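Local coordinates for type II secretion system protein L (Pseudomonas aeruginosa, PDB 6GHU) that helps assemble the type II secretion system in the inner membrane, recruiting XcpZ and linking the cytoplasmic energy-providing XcpR to the rest of the machinery, at residues E16-V21 / R38-D43; D32-V37 / S72-I77; G7-V12 / S55-Q60. All coordinates share one frame; numbering follows the deposited sequence.

Interaction 1: E16-V21 / R38-D43; sequences EPTVSV and RAPGFD
Residues 16-21 meet residues 38-43 where two antiparallel strands begin and end, and a single hydrogen-bonded pair, Ser20 with Arg38 (CA to CA 5.2 Å), fixes the register. Ser20 N donates to Arg38 O at 2.9 Å and a nearly straight 167°, and Arg38 N returns the bond to Ser20 O at 2.9 Å; both donors lie in the plane of the carbonyl they approach. The CA of Val19 adds a C-H...O contact to Arg38 O at 3.3 Å, so that this oxygen receives two approaches. Ser20 and Arg38 share one face of the sheet. OG of Ser20, held by chi1 61° between its own N and carbonyl carbon, lies 3.5 Å from Arg38 CB and is hydrogen-bonded to Glu22. From that CB the Arg38 chain extends away from Ser20, and its guanidinium makes a weak, long ion pair with Glu22. Beyond the pair the contact passes to Thr18, Val19, Ala39 and Pro40. Thr18 crosses the Pro40 ring at about a right angle, its OG1 set 3.2 Å from Pro40 CD. Between these and the Ser20-Arg38 pair, Val19 CG2 and Ala39 CB meet loosely at 4.2 Å, and both side chains rest on Val44 of helix 42-54. A type I turn from Glu16 to Val19, closed by Val19 N to Glu16 O, brings the chain into strand 20-27, while Gly41 occupies the N-cap position of helix 42-54. The pairing is the open end of the beta hairpin 20-27/32-39, at the strand-to-helix passage of a ferredoxin-like fold.

Interaction 2: D32-V37 / S72-I77; sequences DVALQV and SARLVI
Strands 32-39 and 70-77 are the two central strands of the four-stranded antiparallel sheet, and residues 32-37 and 72-77 form most of the ladder between them; the axes of these short segments approach to 4.5 Å, at 161° between directions. Three hydrogen-bonded pairs, Val33 with Ile77, Leu35 with Leu75 and Val37 with Ala73, supply six N-H...O bonds. The middle pair is the tightest: Leu35 N to Leu75 O and Leu75 N to Leu35 O are both 2.6 Å. At the non-hydrogen-bonded pairs, Ala34 with Val76 and Gln36 with Arg74, CA-H groups point at the same carbonyls, as with Ala34 CA 3.2 Å from Leu75 O. Alternation along the strands sorts the side chains by face. Val33, Leu35, Val37, Ala73, Leu75 and Ile77 lie on the face packed by helices 3-14 and 42-54, the one-sided helical layer of the ferredoxin fold. There the methyl tips Leu35 CD1 and Ile77 CD1 meet at 3.7 Å as their chains cross obliquely, with Ile13, Leu5 and Ala9 of helix 3-14 against this patch; Leu75 turns to Leu48 and Leu52 of helix 42-54. The other face, with Ala34, Gln36, Arg74 and Val76, is mixed. Arg74, CG anti to N (chi1 -173°) and extended to NE, runs beside Ala34, whose CB lies over one guanidinium face, 3.2 Å from NH2. Gln36, bent at chi2, brings its amide to that group's edge, the planes 52° apart. Water 1, in the guanidinium plane, accepts from Arg74 NE and Gln36 NE2, each 2.7 Å away. Asp32 crosses Val76 obliquely, while OD2 is salt-bridged to Arg30.

Interaction 3: G7-V12 / S55-Q60; sequences GQAATV and SGLAVQ
Polar contact between helix residues 7-12 and residues 55-60 comes from one amide, that of Gln8. With CG anti to the backbone N (chi1 -172°) and the chain extended beyond it, the side chain reaches from helix 3-14 to Ser55. Gln8 NE2 gives its better bond to Ser55 OG, 3.1 Å and 161°, with the hydroxyl oxygen exactly in the amide plane; its approach to Ser55 O is shorter, 2.5 Å, but bent to 117° and therefore weak. Ser55 OG, placed between its own N and carbonyl carbon, is also hydrogen-bonded to Leu52 O, so the serine ties Gln8 to the last turn of helix 42-54. The apolar contact is made by Leu57 CD1, which comes alongside the helix, 4.0 Å from Ala9 CB and 3.9 Å from Ala9 N. In a separate van der Waals contact, Val12 CG2 lies 3.9 Å from both CB and OG of Ser55. Leu57 and Val12 both also touch Leu52, while Ala9 and Leu57 both rest on Ile77. Gly56, with positive phi, ends helix 42-54 in a Schellman motif and turns the chain toward strand 59-67. Helix 3-14 thus docks against a helix-to-strand connection within the helical layer of a ferredoxin-like fold.

Overall arrangement
Interactions 1 and 2 share strand 32-39 and continue one sheet, their centres 12 Å apart; they touch where Val19 CG1 packs on Val37 CB, 4.0 Å away, and Arg38 CG on Ser72 CB. Interaction 2 meets interaction 3 on the other side of strand 70-77, centres 11 Å apart: Gln60 N lies 2.9 Å from Val76 O, a probable hydrogen bond, and Leu75 CD2 packs on Val59 CG2. Interactions 1 and 3, 15 Å apart between centres, adjoin in sequence: 7-12 runs on into 16-21, and helix 42-54 leads from 38-43 to 55-60. Together the three follow the strand order 20-27, 32-39, 70-77, 59-67 and the helices packed on it. From segment 7-12 of interaction 3, Ala10 packs on Leu3 of the second subunit.

Interaction 1: E16-V21 / R38-D43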
loop_
_atom_site.group_PDB
_atom_site.type_symbol
_atom_site.label_atom_id
_atom_site.label_comp_id
_atom_site.label_asym_id
_atom_site.label_seq_id
_atom_site.Cartn_x
_atom_site.Cartn_y
_atom_site.Cartn_z
ATOM N N GLU A 16 13.632 -2.542 -7.781
ATOM C CA GLU A 16 13.495 -3.391 -8.960
ATOM C C GLU A 16 12.666 -2.654 -10.004
ATOM O O GLU A 16 11.449 -2.869 -10.104
ATOM C CB GLU A 16 12.852 -4.730 -8.598
ATOM C CG GLU A 16 13.756 -5.645 -7.786
ATOM C CD GLU A 16 14.900 -6.231 -8.597
ATOM O OE1 GLU A 16 15.877 -6.710 -7.981
ATOM O OE2 GLU A 16 14.825 -6.215 -9.845
ATOM N N PRO A 17 13.278 -1.790 -10.819
ATOM C CA PRO A 17 12.483 -0.911 -11.691
ATOM C C PRO A 17 11.729 -1.633 -12.795
ATOM O O PRO A 17 10.827 -1.027 -13.384
ATOM C CB PRO A 17 13.531 0.042 -12.287
ATOM C CG PRO A 17 14.814 -0.239 -11.568
ATOM C CD PRO A 17 14.721 -1.627 -11.050
ATOM N N THR A 18 12.072 -2.879 -13.127
ATOM C CA THR A 18 11.315 -3.578 -14.159
ATOM C C THR A 18 10.052 -4.233 -13.614
ATOM O O THR A 18 9.257 -4.749 -14.403
ATOM C CB THR A 18 12.174 -4.643 -14.852
ATOM O OG1 THR A 18 12.416 -5.736 -13.960
ATOM C CG2 THR A 18 13.504 -4.052 -15.319
ATOM N N VAL A 19 9.841 -4.214 -12.299
ATOM C CA VAL A 19 8.651 -4.800 -11.695
ATOM C C VAL A 19 7.550 -3.752 -11.670
ATOM O O VAL A 19 7.777 -2.602 -11.276
ATOM C CB VAL A 19 8.947 -5.323 -10.278
ATOM C CG1 VAL A 19 7.702 -5.973 -9.674
ATOM C CG2 VAL A 19 10.099 -6.316 -10.314
ATOM N N SER A 20 6.355 -4.148 -12.089
ATOM C CA SER A 20 5.188 -3.284 -12.043
ATOM C C SER A 20 4.179 -3.886 -11.080
ATOM O O SER A 20 3.985 -5.105 -11.058
ATOM C CB SER A 20 4.562 -3.106 -13.437
ATOM O OG SER A 20 4.121 -4.341 -13.976
ATOM N N VAL A 21 3.570 -3.030 -10.266
ATOM C CA VAL A 21 2.513 -3.422 -9.341
ATOM C C VAL A 21 1.183 -3.096 -10.004
ATOM O O VAL A 21 0.792 -1.927 -10.090
ATOM C CB VAL A 21 2.646 -2.707 -7.992
ATOM C CG1 VAL A 21 1.557 -3.176 -7.035
ATOM C CG2 VAL A 21 4.020 -2.949 -7.398
ATOM N N ARG A 38 4.019 -7.775 -12.159
ATOM C CA ARG A 38 4.546 -8.275 -13.416
ATOM C C ARG A 38 6.017 -7.897 -13.509
ATOM O O ARG A 38 6.453 -6.893 -12.941
ATOM C CB ARG A 38 3.770 -7.718 -14.624
ATOM C CG ARG A 38 2.383 -8.314 -14.779
ATOM C CD ARG A 38 1.808 -8.051 -16.163
ATOM N NE ARG A 38 0.775 -9.026 -16.522
ATOM C CZ ARG A 38 -0.525 -8.892 -16.264
ATOM N NH1 ARG A 38 -0.986 -7.816 -15.636
ATOM N NH2 ARG A 38 -1.373 -9.844 -16.637
ATOM N N ALA A 39 6.781 -8.720 -14.220
ATOM C CA ALA A 39 8.202 -8.481 -14.413
ATOM C C ALA A 39 8.609 -9.115 -15.734
ATOM O O ALA A 39 7.883 -9.958 -16.271
ATOM C CB ALA A 39 9.029 -9.054 -13.253
ATOM N N PRO A 40 9.757 -8.723 -16.292
ATOM C CA PRO A 40 10.168 -9.332 -17.566
ATOM C C PRO A 40 10.372 -10.837 -17.483
ATOM O O PRO A 40 10.199 -11.526 -18.492
ATOM C CB PRO A 40 11.473 -8.597 -17.912
ATOM C CG PRO A 40 11.886 -7.882 -16.672
ATOM C CD PRO A 40 10.637 -7.610 -15.902
ATOM N N GLY A 41 10.733 -11.369 -16.319
ATOM C CA GLY A 41 11.034 -12.786 -16.227
ATOM C C GLY A 41 11.013 -13.261 -14.793
ATOM O O GLY A 41 10.980 -12.473 -13.847
ATOM N N PHE A 42 11.050 -14.588 -14.647
ATOM C CA PHE A 42 10.935 -15.196 -13.328
ATOM C C PHE A 42 12.113 -14.825 -12.434
ATOM O O PHE A 42 11.947 -14.696 -11.216
ATOM C CB PHE A 42 10.821 -16.720 -13.464
ATOM C CG PHE A 42 9.701 -17.169 -14.364
ATOM C CD1 PHE A 42 9.973 -17.723 -15.606
ATOM C CD2 PHE A 42 8.381 -17.023 -13.979
ATOM C CE1 PHE A 42 8.948 -18.133 -16.440
ATOM C CE2 PHE A 42 7.345 -17.430 -14.814
ATOM C CZ PHE A 42 7.630 -17.986 -16.040
ATOM N N ASP A 43 13.304 -14.647 -13.015
ATOM C CA ASP A 43 14.476 -14.301 -12.214
ATOM C C ASP A 43 14.285 -12.974 -11.494
ATOM O O ASP A 43 14.830 -12.771 -10.402
ATOM C CB ASP A 43 15.720 -14.241 -13.099
ATOM C CG ASP A 43 15.621 -13.171 -14.175
ATOM O OD1 ASP A 43 14.629 -13.170 -14.935
ATOM O OD2 ASP A 43 16.532 -12.322 -14.257
#

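Interaction 2: D32-V37 / S72-I77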
loop_
_atom_site.group_PDB
_atom_site.type_symbol
_atom_site.label_atom_id
_atom_site.label_comp_id
_atom_site.label_asym_id
_atom_site.label_seq_id
_atom_site.Cartn_x
_atom_site.Cartn_y
_atom_site.Cartn_z
ATOM N N ASP A 32 -2.442 -9.450 6.055
ATOM C CA ASP A 32 -1.231 -9.369 5.252
ATOM C C ASP A 32 -1.507 -8.482 4.047
ATOM O O ASP A 32 -2.619 -7.988 3.855
ATOM C CB ASP A 32 -0.747 -10.760 4.825
ATOM C CG ASP A 32 -1.827 -11.572 4.137
ATOM O OD1 ASP A 32 -2.056 -12.729 4.546
ATOM O OD2 ASP A 32 -2.453 -11.048 3.192
ATOM N N VAL A 33 -0.478 -8.289 3.226
ATOM C CA VAL A 33 -0.547 -7.419 2.058
ATOM C C VAL A 33 -0.336 -8.285 0.821
ATOM O O VAL A 33 0.681 -8.983 0.716
ATOM C CB VAL A 33 0.499 -6.292 2.130
ATOM C CG1 VAL A 33 0.380 -5.364 0.925
ATOM C CG2 VAL A 33 0.349 -5.507 3.432
ATOM N N ALA A 34 -1.286 -8.234 -0.112
ATOM C CA ALA A 34 -1.216 -8.999 -1.352
ATOM C C ALA A 34 -0.956 -8.070 -2.530
ATOM O O ALA A 34 -1.570 -7.003 -2.642
ATOM C CB ALA A 34 -2.503 -9.786 -1.601
ATOM N N LEU A 35 -0.057 -8.494 -3.416
ATOM C CA LEU A 35 0.396 -7.697 -4.547
ATOM C C LEU A 35 0.353 -8.536 -5.815
ATOM O O LEU A 35 0.909 -9.639 -5.851
ATOM C CB LEU A 35 1.830 -7.182 -4.337
ATOM C CG LEU A 35 2.114 -6.162 -3.236
ATOM C CD1 LEU A 35 2.281 -6.842 -1.889
ATOM C CD2 LEU A 35 3.356 -5.349 -3.586
ATOM N N GLN A 36 -0.299 -8.010 -6.849
ATOM C CA GLN A 36 -0.217 -8.566 -8.195
ATOM C C GLN A 36 0.880 -7.824 -8.947
ATOM O O GLN A 36 0.762 -6.616 -9.185
ATOM C CB GLN A 36 -1.550 -8.426 -8.927
ATOM C CG GLN A 36 -2.696 -9.201 -8.307
ATOM C CD GLN A 36 -2.620 -10.677 -8.595
ATOM O OE1 GLN A 36 -1.785 -11.131 -9.382
ATOM N NE2 GLN A 36 -3.503 -11.443 -7.964
ATOM N N VAL A 37 1.940 -8.539 -9.320
ATOM C CA VAL A 37 3.103 -7.921 -9.941
ATOM C C VAL A 37 3.339 -8.539 -11.311
ATOM O O VAL A 37 2.922 -9.662 -11.604
ATOM C CB VAL A 37 4.372 -8.052 -9.068
ATOM C CG1 VAL A 37 4.174 -7.373 -7.723
ATOM C CG2 VAL A 37 4.755 -9.519 -8.872
ATOM N N SER A 72 3.781 -12.883 -14.516
ATOM C CA SER A 72 2.925 -12.308 -13.488
ATOM C C SER A 72 2.796 -13.294 -12.341
ATOM O O SER A 72 2.851 -14.511 -12.538
ATOM C CB SER A 72 1.533 -11.961 -14.023
ATOM O OG SER A 72 0.837 -13.130 -14.401
ATOM N N ALA A 73 2.630 -12.749 -11.141
ATOM C CA ALA A 73 2.520 -13.556 -9.936
ATOM C C ALA A 73 1.869 -12.712 -8.853
ATOM O O ALA A 73 1.715 -11.495 -8.989
ATOM C CB ALA A 73 3.887 -14.063 -9.477
ATOM N N ARG A 74 1.485 -13.380 -7.774
ATOM C CA ARG A 74 0.930 -12.733 -6.595
ATOM C C ARG A 74 1.949 -12.807 -5.468
ATOM O O ARG A 74 2.466 -13.887 -5.165
ATOM C CB ARG A 74 -0.385 -13.402 -6.188
ATOM C CG ARG A 74 -1.139 -12.707 -5.072
ATOM C CD ARG A 74 -2.565 -13.247 -4.999
ATOM N NE ARG A 74 -3.327 -12.686 -3.889
ATOM C CZ ARG A 74 -3.336 -13.185 -2.659
ATOM N NH1 ARG A 74 -2.609 -14.254 -2.361
ATOM N NH2 ARG A 74 -4.076 -12.610 -1.724
ATOM N N LEU A 75 2.254 -11.657 -4.875
ATOM C CA LEU A 75 3.135 -11.566 -3.715
ATOM C C LEU A 75 2.299 -11.315 -2.470
ATOM O O LEU A 75 1.409 -10.460 -2.482
ATOM C CB LEU A 75 4.149 -10.430 -3.874
ATOM C CG LEU A 75 5.531 -10.688 -4.463
ATOM C CD1 LEU A 75 6.289 -9.372 -4.525
ATOM C CD2 LEU A 75 6.297 -11.692 -3.639
ATOM N N VAL A 76 2.584 -12.055 -1.404
ATOM C CA VAL A 76 1.963 -11.843 -0.099
ATOM C C VAL A 76 3.063 -11.426 0.868
ATOM O O VAL A 76 4.054 -12.150 1.035
ATOM C CB VAL A 76 1.238 -13.102 0.403
ATOM C CG1 VAL A 76 0.699 -12.893 1.817
ATOM C CG2 VAL A 76 0.106 -13.477 -0.544
ATOM N N ILE A 77 2.893 -10.265 1.499
ATOM C CA ILE A 77 3.867 -9.724 2.441
ATOM C C ILE A 77 3.190 -9.550 3.794
ATOM O O ILE A 77 2.083 -9.006 3.874
ATOM C CB ILE A 77 4.447 -8.384 1.957
ATOM C CG1 ILE A 77 5.035 -8.545 0.554
ATOM C CG2 ILE A 77 5.505 -7.893 2.940
ATOM C CD1 ILE A 77 5.524 -7.254 -0.067
HETATM O O HOH W 1 -4.608 -10.946 -5.538
#

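Interaction 3: G7-V12 / S55-Q60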
loop_
_atom_site.group_PDB
_atom_site.type_symbol
_atom_site.label_atom_id
_atom_site.label_comp_id
_atom_site.label_asym_id
_atom_site.label_seq_id
_atom_site.Cartn_x
_atom_site.Cartn_y
_atom_site.Cartn_z
ATOM N N GLY A 7 5.504 0.535 3.687
ATOM C CA GLY A 7 6.543 1.485 3.333
ATOM C C GLY A 7 7.853 0.808 2.980
ATOM O O GLY A 7 8.516 1.184 2.013
ATOM N N GLN A 8 8.243 -0.202 3.757
ATOM C CA GLN A 8 9.482 -0.909 3.461
ATOM C C GLN A 8 9.367 -1.685 2.154
ATOM O O GLN A 8 10.282 -1.649 1.325
ATOM C CB GLN A 8 9.844 -1.838 4.619
ATOM C CG GLN A 8 11.217 -2.467 4.484
ATOM C CD GLN A 8 11.703 -3.067 5.784
ATOM O OE1 GLN A 8 11.578 -2.457 6.846
ATOM N NE2 GLN A 8 12.260 -4.269 5.709
ATOM N N ALA A 9 8.241 -2.372 1.939
ATOM C CA ALA A 9 8.049 -3.101 0.692
ATOM C C ALA A 9 8.121 -2.166 -0.510
ATOM O O ALA A 9 8.750 -2.490 -1.522
ATOM C CB ALA A 9 6.713 -3.838 0.715
ATOM N N ALA A 10 7.489 -0.997 -0.415
ATOM C CA ALA A 10 7.522 -0.048 -1.523
ATOM C C ALA A 10 8.951 0.359 -1.861
ATOM O O ALA A 10 9.288 0.556 -3.034
ATOM C CB ALA A 10 6.687 1.182 -1.179
ATOM N N THR A 11 9.802 0.507 -0.845
ATOM C CA THR A 11 11.195 0.863 -1.091
ATOM C C THR A 11 11.939 -0.280 -1.769
ATOM O O THR A 11 12.695 -0.062 -2.722
ATOM C CB THR A 11 11.874 1.245 0.224
ATOM O OG1 THR A 11 11.284 2.450 0.730
ATOM C CG2 THR A 11 13.361 1.466 0.022
ATOM N N VAL A 12 11.753 -1.504 -1.278
ATOM C CA VAL A 12 12.431 -2.654 -1.868
ATOM C C VAL A 12 11.955 -2.871 -3.299
ATOM O O VAL A 12 12.759 -3.067 -4.219
ATOM C CB VAL A 12 12.206 -3.904 -0.999
ATOM C CG1 VAL A 12 12.875 -5.125 -1.609
ATOM C CG2 VAL A 12 12.741 -3.660 0.398
ATOM N N SER A 55 15.296 -7.873 3.521
ATOM C CA SER A 55 15.004 -6.654 4.268
ATOM C C SER A 55 14.286 -6.928 5.578
ATOM O O SER A 55 14.041 -5.981 6.333
ATOM C CB SER A 55 14.156 -5.705 3.426
ATOM O OG SER A 55 12.815 -6.158 3.370
ATOM N N GLY A 56 13.931 -8.178 5.860
ATOM C CA GLY A 56 13.257 -8.526 7.091
ATOM C C GLY A 56 11.770 -8.779 6.962
ATOM O O GLY A 56 11.113 -9.022 7.983
ATOM N N LEU A 57 11.220 -8.733 5.753
ATOM C CA LEU A 57 9.795 -8.944 5.547
ATOM C C LEU A 57 9.497 -10.419 5.329
ATOM O O LEU A 57 10.260 -11.134 4.669
ATOM C CB LEU A 57 9.298 -8.143 4.344
ATOM C CG LEU A 57 9.452 -6.626 4.428
ATOM C CD1 LEU A 57 9.025 -5.997 3.118
ATOM C CD2 LEU A 57 8.637 -6.073 5.580
ATOM N N ALA A 58 8.388 -10.869 5.903
ATOM C CA ALA A 58 7.836 -12.168 5.549
ATOM C C ALA A 58 7.179 -12.057 4.184
ATOM O O ALA A 58 6.366 -11.159 3.946
ATOM C CB ALA A 58 6.825 -12.627 6.595
ATOM N N VAL A 59 7.544 -12.953 3.283
ATOM C CA VAL A 59 7.146 -12.844 1.889
ATOM C C VAL A 59 6.869 -14.237 1.348
ATOM O O VAL A 59 7.573 -15.198 1.670
ATOM C CB VAL A 59 8.227 -12.128 1.050
ATOM C CG1 VAL A 59 9.525 -12.927 1.050
ATOM C CG2 VAL A 59 7.738 -11.902 -0.371
ATOM N N GLN A 60 5.829 -14.339 0.535
ATOM C CA GLN A 60 5.513 -15.553 -0.196
ATOM C C GLN A 60 5.245 -15.154 -1.637
ATOM O O GLN A 60 4.491 -14.209 -1.891
ATOM C CB GLN A 60 4.307 -16.274 0.418
ATOM C CG GLN A 60 4.548 -16.764 1.838
ATOM C CD GLN A 60 5.692 -17.770 1.930
ATOM O OE1 GLN A 60 6.657 -17.569 2.671
ATOM N NE2 GLN A 60 5.580 -18.860 1.182
#